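Local structure of lipase (Rhizopus chinensis, 6A0W) at residues L79-F83 with D149-V153; K101-F107 with D163-T169; Q155-T159 with E189-S193; A213-D217 with L244-V248. The protein is a fungal class 3 lipase that probably hydrolyses ester bonds of lipids, its affinity for substrate being regulated by an N-terminal polypeptide segment. All blocks are in the same frame, centred on the assembly; numbering follows the deposited sequence.

Contact 1. Residues L79-F83 with D149-V153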
loop_
_atom_site.group_PDB
_atom_site.type_symbol
_atom_site.label_atom_id
_atom_site.label_comp_id
_atom_site.label_asym_id
_atom_site.label_seq_id
_atom_site.Cartn_x
_atom_site.Cartn_y
_atom_site.Cartn_z
ATOM N N LEU A 79 -8.011 9.946 -16.188
ATOM C CA LEU A 79 -6.598 10.012 -15.891
ATOM C C LEU A 79 -6.161 11.461 -16.041
ATOM O O LEU A 79 -6.379 12.056 -17.068
ATOM C CB LEU A 79 -5.798 9.172 -16.878
ATOM C CG LEU A 79 -5.595 7.735 -16.422
ATOM C CD1 LEU A 79 -4.972 6.984 -17.598
ATOM C CD2 LEU A 79 -4.737 7.650 -15.152
ATOM N N ILE A 80 -5.496 11.995 -15.036
ATOM C CA ILE A 80 -5.008 13.365 -15.090
ATOM C C ILE A 80 -3.543 13.354 -15.467
ATOM O O ILE A 80 -3.132 14.138 -16.293
ATOM C CB ILE A 80 -5.198 14.074 -13.728
ATOM C CG1 ILE A 80 -6.647 13.931 -13.255
ATOM C CG2 ILE A 80 -4.826 15.556 -13.813
ATOM C CD1 ILE A 80 -7.674 14.393 -14.269
ATOM N N LYS A 81 -2.791 12.356 -15.013
ATOM C CA LYS A 81 -1.365 12.344 -15.245
ATOM C C LYS A 81 -0.859 10.960 -14.942
ATOM O O LYS A 81 -1.291 10.377 -13.967
ATOM C CB LYS A 81 -0.703 13.319 -14.268
ATOM C CG LYS A 81 0.817 13.441 -14.389
ATOM C CD LYS A 81 1.154 14.586 -15.324
ATOM C CE LYS A 81 2.639 14.710 -15.621
ATOM N NZ LYS A 81 3.464 15.050 -14.432
ATOM N N THR A 82 0.122 10.484 -15.701
ATOM C CA THR A 82 0.886 9.278 -15.344
ATOM C C THR A 82 2.354 9.632 -15.292
ATOM O O THR A 82 2.716 10.684 -15.779
ATOM C CB THR A 82 0.676 8.140 -16.354
ATOM O OG1 THR A 82 1.264 8.494 -17.592
ATOM C CG2 THR A 82 -0.814 7.899 -16.598
ATOM N N PHE A 83 3.143 8.849 -14.572
ATOM C CA PHE A 83 4.572 9.118 -14.387
ATOM C C PHE A 83 5.370 7.832 -14.094
ATOM O O PHE A 83 4.838 6.838 -13.605
ATOM C CB PHE A 83 4.805 10.116 -13.253
ATOM C CG PHE A 83 4.092 9.773 -11.983
ATOM C CD1 PHE A 83 2.782 10.178 -11.780
ATOM C CD2 PHE A 83 4.718 9.025 -11.008
ATOM C CE1 PHE A 83 2.103 9.827 -10.622
ATOM C CE2 PHE A 83 4.053 8.690 -9.840
ATOM C CZ PHE A 83 2.750 9.096 -9.652
ATOM N N ASP A 149 6.637 14.798 -10.074
ATOM C CA ASP A 149 5.643 14.514 -11.101
ATOM C C ASP A 149 4.232 14.657 -10.542
ATOM O O ASP A 149 3.317 15.039 -11.264
ATOM C CB ASP A 149 5.839 13.078 -11.634
ATOM C CG ASP A 149 7.231 12.839 -12.160
ATOM O OD1 ASP A 149 7.744 13.806 -12.757
ATOM O OD2 ASP A 149 7.784 11.716 -11.991
ATOM N N TYR A 150 3.975 14.135 -9.344
ATOM C CA TYR A 150 2.562 14.038 -8.922
ATOM C C TYR A 150 2.039 15.179 -8.027
ATOM O O TYR A 150 0.853 15.465 -8.065
ATOM C CB TYR A 150 2.256 12.664 -8.273
ATOM C CG TYR A 150 2.405 12.662 -6.800
ATOM C CD1 TYR A 150 1.355 13.024 -5.986
ATOM C CD2 TYR A 150 3.610 12.387 -6.214
ATOM C CE1 TYR A 150 1.520 13.124 -4.626
ATOM C CE2 TYR A 150 3.765 12.463 -4.843
ATOM C CZ TYR A 150 2.723 12.846 -4.055
ATOM O OH TYR A 150 2.896 12.980 -2.673
ATOM N N PHE A 151 2.883 15.699 -7.137
ATOM C CA PHE A 151 2.460 16.652 -6.124
ATOM C C PHE A 151 1.756 17.880 -6.701
ATOM O O PHE A 151 0.639 18.195 -6.268
ATOM C CB PHE A 151 3.654 17.063 -5.263
ATOM C CG PHE A 151 3.259 17.697 -3.951
ATOM C CD1 PHE A 151 3.013 16.920 -2.844
ATOM C CD2 PHE A 151 3.084 19.065 -3.850
ATOM C CE1 PHE A 151 2.536 17.466 -1.685
ATOM C CE2 PHE A 151 2.610 19.634 -2.683
ATOM C CZ PHE A 151 2.349 18.831 -1.597
ATOM N N PRO A 152 2.325 18.512 -7.759
ATOM C CA PRO A 152 1.653 19.724 -8.309
ATOM C C PRO A 152 0.298 19.401 -8.866
ATOM O O PRO A 152 -0.606 20.220 -8.812
ATOM C CB PRO A 152 2.563 20.184 -9.458
ATOM C CG PRO A 152 3.786 19.302 -9.391
ATOM C CD PRO A 152 3.727 18.406 -8.206
ATOM N N VAL A 153 0.180 18.215 -9.453
ATOM C CA VAL A 153 -1.069 17.783 -10.055
ATOM C C VAL A 153 -2.145 17.538 -8.997
ATOM O O VAL A 153 -3.287 17.933 -9.204
ATOM C CB VAL A 153 -0.863 16.495 -10.875
ATOM C CG1 VAL A 153 -2.158 16.103 -11.568
ATOM C CG2 VAL A 153 0.243 16.720 -11.907
#
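The edge strand 78-85 of the central sheet runs beneath helix 137-160, almost antiparallel to it: the axes of 79-83 and 149-153 lie 9.2 Å apart at 165°. D149 begins the contact with its backbone and CB, since D149 CB rests 3.5 Å from F83 CB. K81 NZ gives a weak hydrogen bond of 3.2 Å to D149 O. That carbonyl is open to the lysine because the helix is kinked here, and V153 N makes no bond to the turn before. Y150 follows, its CB packing 3.7 Å from F83 CE1. The Y150 ring then leads off into the core, where it meets F107 edge-to-face and its hydroxyl is hydrogen-bonded to Y143. One turn beyond D149, V153 points at the strand and covers its other end, with V153 CG1 3.5 Å from I80 CG2 and V153 CG2 4.1 Å from K81 CD. I80 and K81 can both point toward the helix because together they form a classic beta bulge opposite I94 of strand 90-97. T82 then turns away and F83 back toward the helix. F83, packed on D149 and Y150, and K81 therefore carry most of the strand's side of this join, with I80 adding a smaller contact to V153; K81 lays its aliphatic chain along V153 and gives its amino group, weakly, to a backbone oxygen.

Contact 2. Residues K101-F107 with D163-T169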
loop_
_atom_site.group_PDB
_atom_site.type_symbol
_atom_site.label_atom_id
_atom_site.label_comp_id
_atom_site.label_asym_id
_atom_site.label_seq_id
_atom_site.Cartn_x
_atom_site.Cartn_y
_atom_site.Cartn_z
ATOM N N LYS A 101 -16.450 11.649 -6.197
ATOM C CA LYS A 101 -15.837 12.867 -5.609
ATOM C C LYS A 101 -14.483 12.495 -4.999
ATOM O O LYS A 101 -14.253 12.823 -3.852
ATOM C CB LYS A 101 -16.785 13.499 -4.592
ATOM C CG LYS A 101 -18.019 14.147 -5.193
ATOM C CD LYS A 101 -18.946 14.740 -4.171
ATOM C CE LYS A 101 -18.984 16.252 -4.214
ATOM N NZ LYS A 101 -19.420 16.854 -2.932
ATOM N N THR A 102 -13.624 11.858 -5.764
ATOM C CA THR A 102 -12.333 11.382 -5.236
ATOM C C THR A 102 -11.200 11.712 -6.206
ATOM O O THR A 102 -11.408 11.624 -7.410
ATOM C CB THR A 102 -12.374 9.857 -5.024
ATOM O OG1 THR A 102 -13.380 9.485 -4.094
ATOM C CG2 THR A 102 -11.067 9.257 -4.566
ATOM N N ILE A 103 -10.081 12.132 -5.674
ATOM C CA ILE A 103 -8.844 12.285 -6.472
ATOM C C ILE A 103 -7.957 11.116 -6.049
ATOM O O ILE A 103 -7.630 11.029 -4.874
ATOM C CB ILE A 103 -8.152 13.630 -6.216
ATOM C CG1 ILE A 103 -9.042 14.810 -6.606
ATOM C CG2 ILE A 103 -6.821 13.664 -6.926
ATOM C CD1 ILE A 103 -8.713 16.082 -5.897
ATOM N N TYR A 104 -7.614 10.250 -6.959
ATOM C CA TYR A 104 -6.795 9.072 -6.612
ATOM C C TYR A 104 -5.333 9.322 -6.965
ATOM O O TYR A 104 -5.055 9.828 -8.020
ATOM C CB TYR A 104 -7.244 7.852 -7.413
ATOM C CG TYR A 104 -8.632 7.335 -7.146
ATOM C CD1 TYR A 104 -9.717 7.797 -7.855
ATOM C CD2 TYR A 104 -8.848 6.350 -6.206
ATOM C CE1 TYR A 104 -10.983 7.302 -7.629
ATOM C CE2 TYR A 104 -10.107 5.849 -5.958
ATOM C CZ TYR A 104 -11.178 6.322 -6.682
ATOM O OH TYR A 104 -12.418 5.831 -6.434
ATOM N N VAL A 105 -4.464 8.983 -6.059
ATOM C CA VAL A 105 -3.003 9.016 -6.282
ATOM C C VAL A 105 -2.593 7.554 -6.158
ATOM O O VAL A 105 -2.729 7.033 -5.086
ATOM C CB VAL A 105 -2.271 9.908 -5.268
ATOM C CG1 VAL A 105 -0.793 9.940 -5.562
ATOM C CG2 VAL A 105 -2.837 11.313 -5.257
ATOM N N THR A 106 -2.148 6.933 -7.217
ATOM C CA THR A 106 -1.834 5.485 -7.183
ATOM C C THR A 106 -0.377 5.226 -7.568
ATOM O O THR A 106 0.074 5.830 -8.518
ATOM C CB THR A 106 -2.783 4.728 -8.122
ATOM O OG1 THR A 106 -4.132 5.051 -7.813
ATOM C CG2 THR A 106 -2.591 3.235 -8.070
ATOM N N PHE A 107 0.289 4.316 -6.884
ATOM C CA PHE A 107 1.698 3.990 -7.200
ATOM C C PHE A 107 1.935 2.481 -7.284
ATOM O O PHE A 107 1.180 1.682 -6.761
ATOM C CB PHE A 107 2.640 4.473 -6.099
ATOM C CG PHE A 107 2.589 5.941 -5.783
ATOM C CD1 PHE A 107 1.704 6.436 -4.843
ATOM C CD2 PHE A 107 3.437 6.828 -6.411
ATOM C CE1 PHE A 107 1.669 7.783 -4.540
ATOM C CE2 PHE A 107 3.397 8.174 -6.110
ATOM C CZ PHE A 107 2.518 8.645 -5.172
ATOM N N ASP A 163 -13.902 20.170 -2.733
ATOM C CA ASP A 163 -14.731 19.310 -1.893
ATOM C C ASP A 163 -14.408 17.813 -2.061
ATOM O O ASP A 163 -15.015 16.980 -1.391
ATOM C CB ASP A 163 -16.221 19.535 -2.201
ATOM C CG ASP A 163 -16.540 19.482 -3.716
ATOM O OD1 ASP A 163 -15.697 19.870 -4.599
ATOM O OD2 ASP A 163 -17.685 19.084 -4.035
ATOM N N TYR A 164 -13.506 17.440 -2.960
ATOM C CA TYR A 164 -13.255 16.005 -3.192
ATOM C C TYR A 164 -12.288 15.449 -2.143
ATOM O O TYR A 164 -11.429 16.158 -1.624
ATOM C CB TYR A 164 -12.691 15.751 -4.590
ATOM C CG TYR A 164 -13.669 15.820 -5.754
ATOM C CD1 TYR A 164 -14.810 16.586 -5.700
ATOM C CD2 TYR A 164 -13.348 15.201 -6.967
ATOM C CE1 TYR A 164 -15.659 16.683 -6.805
ATOM C CE2 TYR A 164 -14.169 15.302 -8.068
ATOM C CZ TYR A 164 -15.296 16.096 -8.006
ATOM O OH TYR A 164 -16.106 16.135 -9.114
ATOM N N LYS A 165 -12.368 14.155 -1.851
ATOM C CA LYS A 165 -11.354 13.567 -0.989
ATOM C C LYS A 165 -10.211 12.992 -1.813
ATOM O O LYS A 165 -10.389 12.656 -2.962
ATOM C CB LYS A 165 -11.962 12.476 -0.134
ATOM C CG LYS A 165 -12.385 11.272 -0.920
ATOM C CD LYS A 165 -13.052 10.294 0.021
ATOM C CE LYS A 165 -13.719 9.184 -0.761
ATOM N NZ LYS A 165 -14.475 8.355 0.211
ATOM N N VAL A 166 -9.051 12.871 -1.192
ATOM C CA VAL A 166 -7.892 12.290 -1.809
ATOM C C VAL A 166 -7.601 10.921 -1.191
ATOM O O VAL A 166 -7.450 10.784 0.038
ATOM C CB VAL A 166 -6.682 13.232 -1.592
ATOM C CG1 VAL A 166 -5.403 12.606 -2.088
ATOM C CG2 VAL A 166 -6.928 14.567 -2.285
ATOM N N ILE A 167 -7.547 9.907 -2.060
ATOM C CA ILE A 167 -7.235 8.542 -1.679
ATOM C C ILE A 167 -5.879 8.195 -2.274
ATOM O O ILE A 167 -5.679 8.308 -3.479
ATOM C CB ILE A 167 -8.262 7.557 -2.309
ATOM C CG1 ILE A 167 -9.684 7.757 -1.755
ATOM C CG2 ILE A 167 -7.816 6.120 -2.115
ATOM C CD1 ILE A 167 -9.927 7.310 -0.324
ATOM N N VAL A 168 -4.926 7.795 -1.444
ATOM C CA VAL A 168 -3.634 7.390 -1.956
ATOM C C VAL A 168 -3.527 5.861 -1.799
ATOM O O VAL A 168 -3.698 5.360 -0.692
ATOM C CB VAL A 168 -2.466 8.037 -1.180
ATOM C CG1 VAL A 168 -1.169 7.778 -1.911
ATOM C CG2 VAL A 168 -2.672 9.535 -0.950
ATOM N N THR A 169 -3.290 5.135 -2.891
ATOM C CA THR A 169 -3.326 3.668 -2.835
ATOM C C THR A 169 -2.164 3.016 -3.584
ATOM O O THR A 169 -1.596 3.602 -4.499
ATOM C CB THR A 169 -4.710 3.107 -3.304
ATOM O OG1 THR A 169 -4.757 1.699 -3.054
ATOM C CG2 THR A 169 -4.934 3.333 -4.786
#
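This is parallel beta pairing inside the sheet of an alpha/beta-hydrolase fold, two strands in from edge strand 78-85: strands 102-108 and 165-171 are neighbours, joined by a beta-alpha-beta crossover through helix 137-160. T102 to T106 pair in order with K165 to T169. The backbone ladder alternates, with K165 N to K101 O (3.1 Å), I103 N to K165 O (2.8 Å), I167 N to I103 O (3.0 Å), V105 N to I167 O (2.9 Å), T169 N to V105 O (3.0 Å) and F107 N to T169 O (3.1 Å). I103, V105, V166 and V168 line the face under helices 137-160 and 173-188; Y104, T106, I167 and T169 face helix 38-53. At the start, K101 lies in a G1 bulge opposite S97, its CA stacked 3.6 Å above the Y164 ring centroid as a CH-pi contact, and K101 NZ forms a salt bridge of 3.0 Å with D163 OD2. Backbone bonds and branched apolar side chains thus dominate inside, while charge is confined to the exposed end.

Contact 3. Residues Q155-T159 with E189-S193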
loop_
_atom_site.group_PDB
_atom_site.type_symbol
_atom_site.label_atom_id
_atom_site.label_comp_id
_atom_site.label_asym_id
_atom_site.label_seq_id
_atom_site.Cartn_x
_atom_site.Cartn_y
_atom_site.Cartn_z
ATOM N N GLN A 155 -2.370 19.120 -6.089
ATOM C CA GLN A 155 -2.679 20.531 -5.742
ATOM C C GLN A 155 -3.622 21.172 -6.723
ATOM O O GLN A 155 -4.638 21.771 -6.348
ATOM C CB GLN A 155 -1.414 21.368 -5.628
ATOM C CG GLN A 155 -0.513 20.966 -4.483
ATOM C CD GLN A 155 0.254 22.144 -3.904
ATOM O OE1 GLN A 155 1.363 22.466 -4.354
ATOM N NE2 GLN A 155 -0.291 22.724 -2.829
ATOM N N ASP A 156 -3.385 20.890 -7.996
ATOM C CA ASP A 156 -4.176 21.493 -9.061
ATOM C C ASP A 156 -5.613 20.968 -9.134
ATOM O O ASP A 156 -6.574 21.704 -9.382
ATOM C CB ASP A 156 -3.423 21.287 -10.394
ATOM C CG ASP A 156 -3.827 22.296 -11.426
ATOM O OD1 ASP A 156 -3.478 23.500 -11.261
ATOM O OD2 ASP A 156 -4.586 21.902 -12.328
ATOM N N GLN A 157 -5.751 19.652 -8.994
ATOM C CA GLN A 157 -7.067 19.025 -8.970
ATOM C C GLN A 157 -7.890 19.419 -7.728
ATOM O O GLN A 157 -9.100 19.618 -7.800
ATOM C CB GLN A 157 -6.887 17.500 -9.023
ATOM C CG GLN A 157 -6.417 17.032 -10.393
ATOM C CD GLN A 157 -7.512 17.131 -11.421
ATOM O OE1 GLN A 157 -8.600 16.557 -11.245
ATOM N NE2 GLN A 157 -7.214 17.798 -12.548
ATOM N N LEU A 158 -7.223 19.487 -6.587
ATOM C CA LEU A 158 -7.882 19.854 -5.367
ATOM C C LEU A 158 -8.335 21.320 -5.416
ATOM O O LEU A 158 -9.502 21.613 -5.095
ATOM C CB LEU A 158 -6.922 19.609 -4.216
ATOM C CG LEU A 158 -7.431 19.628 -2.780
ATOM C CD1 LEU A 158 -8.554 18.620 -2.576
ATOM C CD2 LEU A 158 -6.262 19.311 -1.870
ATOM N N THR A 159 -7.510 22.203 -5.983
ATOM C CA THR A 159 -7.982 23.571 -6.292
ATOM C C THR A 159 -9.228 23.589 -7.159
ATOM O O THR A 159 -10.221 24.278 -6.838
ATOM C CB THR A 159 -6.896 24.411 -6.981
ATOM O OG1 THR A 159 -5.713 24.408 -6.173
ATOM C CG2 THR A 159 -7.351 25.840 -7.178
ATOM N N GLU A 189 0.461 20.067 2.006
ATOM C CA GLU A 189 -0.767 20.531 1.381
ATOM C C GLU A 189 -1.772 20.748 2.495
ATOM O O GLU A 189 -2.366 19.811 3.032
ATOM C CB GLU A 189 -1.249 19.491 0.378
ATOM C CG GLU A 189 -2.658 19.654 -0.117
ATOM C CD GLU A 189 -2.918 21.029 -0.720
ATOM O OE1 GLU A 189 -2.746 21.178 -1.951
ATOM O OE2 GLU A 189 -3.401 21.919 0.017
ATOM N N LYS A 190 -1.938 22.005 2.872
ATOM C CA LYS A 190 -2.632 22.315 4.116
ATOM C C LYS A 190 -4.135 22.142 3.938
ATOM O O LYS A 190 -4.851 22.097 4.908
ATOM C CB LYS A 190 -2.310 23.738 4.586
ATOM C CG LYS A 190 -2.627 24.786 3.520
ATOM C CD LYS A 190 -3.341 26.023 4.051
ATOM C CE LYS A 190 -4.065 26.751 2.927
ATOM N NZ LYS A 190 -3.104 27.534 2.099
ATOM N N ARG A 191 -4.646 22.114 2.713
ATOM C CA ARG A 191 -6.045 21.812 2.531
ATOM C C ARG A 191 -6.444 20.355 2.854
ATOM O O ARG A 191 -7.632 20.033 2.884
ATOM C CB ARG A 191 -6.448 22.167 1.121
ATOM C CG ARG A 191 -6.281 23.671 0.849
ATOM C CD ARG A 191 -6.481 23.944 -0.630
ATOM N NE ARG A 191 -5.428 23.328 -1.440
ATOM C CZ ARG A 191 -5.345 23.419 -2.761
ATOM N NH1 ARG A 191 -6.299 24.038 -3.448
ATOM N NH2 ARG A 191 -4.365 22.784 -3.396
ATOM N N LEU A 192 -5.460 19.490 3.092
ATOM C CA LEU A 192 -5.729 18.084 3.369
ATOM C C LEU A 192 -5.504 17.824 4.836
ATOM O O LEU A 192 -4.545 18.364 5.394
ATOM C CB LEU A 192 -4.843 17.162 2.532
ATOM C CG LEU A 192 -5.213 17.155 1.060
ATOM C CD1 LEU A 192 -4.115 16.460 0.266
ATOM C CD2 LEU A 192 -6.591 16.592 0.760
ATOM N N SER A 193 -6.302 16.903 5.390
ATOM C CA SER A 193 -6.250 16.509 6.811
ATOM C C SER A 193 -6.900 15.127 6.946
ATOM O O SER A 193 -7.414 14.614 5.944
ATOM C CB SER A 193 -7.062 17.503 7.658
ATOM O OG SER A 193 -8.444 17.400 7.361
#
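R191 and E189 together make a polar knot against the end of helix 137-160. Within the turn, R191 NH2 forms a salt bridge with E189 OE1 at 2.7 Å, and R191 NE reaches E189 OE2 at 2.9 Å, so that guanidinium and carboxylate meet side by side through two bonds. The outer edge of the same guanidinium faces the helix: R191 NH1 donates to T159 OG1 at 2.8 Å and R191 NH2 to Q155 O at 3.1 Å. This carbonyl also accepts the helical bond from T159 N and one from T159 OG1, both at 2.9 Å. Q155 NE2 adds a bond of 3.0 Å to E189 OE1, which is thereby shared between two side chains. Under these polar groups sits L158, whose CD2 lies over one face of the guanidinium, 3.9 Å from E189 CD and 3.8 Å from L192 CG. E189 leaves helical geometry after helix 173-188 and opens a type I beta turn ending at L192, closed by L192 N to E189 O at 3.1 Å, while R191 O and S193 N are hydrogen-bonded to N196. The whole is a helix-to-turn junction of the alpha/beta sandwich, tying one crossover helix to the turn that leads from the next into strand 197-202.

Contact 4. Residues A213-D217 with L244-V248. With SO4 (sulfate ion), chain D.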
loop_
_atom_site.group_PDB
_atom_site.type_symbol
_atom_site.label_atom_id
_atom_site.label_comp_id
_atom_site.label_asym_id
_atom_site.label_seq_id
_atom_site.Cartn_x
_atom_site.Cartn_y
_atom_site.Cartn_z
ATOM N N ALA A 213 6.889 5.395 12.546
ATOM C CA ALA A 213 5.593 4.764 12.784
ATOM C C ALA A 213 4.763 5.560 13.801
ATOM O O ALA A 213 3.593 5.856 13.542
ATOM C CB ALA A 213 5.800 3.325 13.252
ATOM N N TYR A 214 5.402 6.026 14.876
ATOM C CA TYR A 214 4.691 6.865 15.840
ATOM C C TYR A 214 4.260 8.167 15.220
ATOM O O TYR A 214 3.149 8.655 15.476
ATOM C CB TYR A 214 5.527 7.133 17.095
ATOM C CG TYR A 214 6.074 5.878 17.739
ATOM C CD1 TYR A 214 5.352 4.698 17.746
ATOM C CD2 TYR A 214 7.289 5.905 18.407
ATOM C CE1 TYR A 214 5.849 3.549 18.371
ATOM C CE2 TYR A 214 7.791 4.786 19.038
ATOM C CZ TYR A 214 7.084 3.602 18.982
ATOM O OH TYR A 214 7.609 2.482 19.587
ATOM N N TYR A 215 5.125 8.732 14.379
ATOM C CA TYR A 215 4.773 9.950 13.677
ATOM C C TYR A 215 3.544 9.731 12.784
ATOM O O TYR A 215 2.631 10.555 12.712
ATOM C CB TYR A 215 5.972 10.473 12.832
ATOM C CG TYR A 215 5.566 11.589 11.890
ATOM C CD1 TYR A 215 5.208 12.832 12.365
ATOM C CD2 TYR A 215 5.452 11.360 10.534
ATOM C CE1 TYR A 215 4.722 13.823 11.520
ATOM C CE2 TYR A 215 4.926 12.314 9.696
ATOM C CZ TYR A 215 4.595 13.550 10.169
ATOM O OH TYR A 215 4.138 14.507 9.281
ATOM N N VAL A 216 3.579 8.678 11.988
ATOM C CA VAL A 216 2.472 8.432 11.071
ATOM C C VAL A 216 1.141 8.360 11.847
ATOM O O VAL A 216 0.138 8.989 11.481
ATOM C CB VAL A 216 2.704 7.112 10.309
ATOM C CG1 VAL A 216 1.415 6.674 9.636
ATOM C CG2 VAL A 216 3.797 7.300 9.264
ATOM N N ASP A 217 1.169 7.617 12.936
ATOM C CA ASP A 217 -0.001 7.492 13.837
ATOM C C ASP A 217 -0.436 8.838 14.431
ATOM O O ASP A 217 -1.618 9.144 14.457
ATOM C CB ASP A 217 0.331 6.493 14.960
ATOM C CG ASP A 217 0.239 5.060 14.514
ATOM O OD1 ASP A 217 -0.302 4.812 13.400
ATOM O OD2 ASP A 217 0.702 4.170 15.282
ATOM N N LEU A 244 9.017 -0.769 11.827
ATOM C CA LEU A 244 7.741 -0.957 12.534
ATOM C C LEU A 244 6.584 -0.441 11.706
ATOM O O LEU A 244 6.705 0.622 11.122
ATOM C CB LEU A 244 7.756 -0.242 13.880
ATOM C CG LEU A 244 6.596 -0.529 14.835
ATOM C CD1 LEU A 244 6.663 -1.971 15.315
ATOM C CD2 LEU A 244 6.698 0.439 16.020
ATOM N N HIS A 245 5.525 -1.252 11.548
ATOM C CA HIS A 245 4.301 -0.796 10.866
ATOM C C HIS A 245 3.428 0.076 11.800
ATOM O O HIS A 245 2.861 -0.423 12.771
ATOM C CB HIS A 245 3.416 -1.984 10.458
ATOM C CG HIS A 245 3.893 -2.777 9.280
ATOM N ND1 HIS A 245 3.942 -2.250 7.999
ATOM C CD2 HIS A 245 4.068 -4.111 9.142
ATOM C CE1 HIS A 245 4.224 -3.215 7.143
ATOM N NE2 HIS A 245 4.281 -4.360 7.804
ATOM N N PRO A 246 3.087 1.277 11.354
ATOM C CA PRO A 246 1.888 1.946 11.793
ATOM C C PRO A 246 0.690 1.518 10.970
ATOM O O PRO A 246 0.820 0.696 10.078
ATOM C CB PRO A 246 2.221 3.402 11.509
ATOM C CG PRO A 246 3.016 3.310 10.250
ATOM C CD PRO A 246 3.787 2.045 10.310
ATOM N N GLY A 247 -0.456 2.117 11.223
ATOM C CA GLY A 247 -1.651 1.793 10.475
ATOM C C GLY A 247 -2.413 0.619 11.086
ATOM O O GLY A 247 -2.003 -0.010 12.064
ATOM N N VAL A 248 -3.597 0.430 10.554
ATOM C CA VAL A 248 -4.525 -0.575 11.008
ATOM C C VAL A 248 -4.545 -1.746 9.997
ATOM O O VAL A 248 -4.858 -1.578 8.800
ATOM C CB VAL A 248 -5.921 0.061 11.104
ATOM C CG1 VAL A 248 -6.976 -1.019 11.400
ATOM C CG2 VAL A 248 -5.918 1.187 12.152
HETATM S S SO4 D . 10.554 3.461 21.641
HETATM O O1 SO4 D . 10.896 3.304 20.207
HETATM O O2 SO4 D . 11.160 2.381 22.467
HETATM O O3 SO4 D . 11.081 4.776 22.074
HETATM O O4 SO4 D . 9.093 3.473 21.897
#
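Helix 210-218 comes unusually near an irregular piece of chain here: A213 CA and P246 CA are 4.8 Å apart. Alanine makes this possible, its methyl group being small enough to fit against the bent backbone, with A213 CB 3.6 Å from L244 O and 3.8 Å from P246 CD. P246 is the main wedge. Its CB touches A213 O at 3.5 Å, its CG meets V216 CG1 at 3.8 Å, and D217 OD1 lies 3.5 Å from P246 CB. The one hydrogen bond between the segments is weak, from G247 N to D217 OD1 at 3.5 Å. With phi 87° and psi 170°, G247 has a backbone conformation in which a CB would collide with the preceding carbonyl oxygen, so that a glycine fits here, just where the chain enters strand 248-252. At the other end L244 CD2 packs 4.1 Å from A213 CB and 4.0 Å from Y214 CE1. The Y214 hydroxyl points outward and donates a 2.9 Å hydrogen bond from Y214 OH to O4 of a sulfate ion, probably from the crystallisation liquor, which N210 also binds. Beneath the helix, V216 reaches L179 and M183 of helix 173-188, and P246 leans on F223 of strand 223-228. The 244-248 chain is thus held between helix 210-218 and that strand, with P246 O bonded to R225, before V248 joins the sheet beside it.

Contacts 1, 2 and 3 form one continuous patch around helix 137-160. Contact 1 joins contact 2 where F83 CZ meets F107 CE2 at 3.7 Å and Y150 CD1 meets V105 CG1 at 3.8 Å. Contact 3 meets contact 2 through V166 CG2 and L192 CD2, 3.7 Å apart, and I80 CG2 of contact 1 lies 3.5 Å from Q157 NE2 of contact 3. Contact 4 stands apart, its centre about 26, 21 and 23 Å from the centres of contacts 1, 2 and 3. Strand 165-171 of contact 2 leads into a GxSxG nucleophile elbow, touched by F107, whose S172 is the likely nucleophile of a Ser-His-Asp triad with H284 and D231.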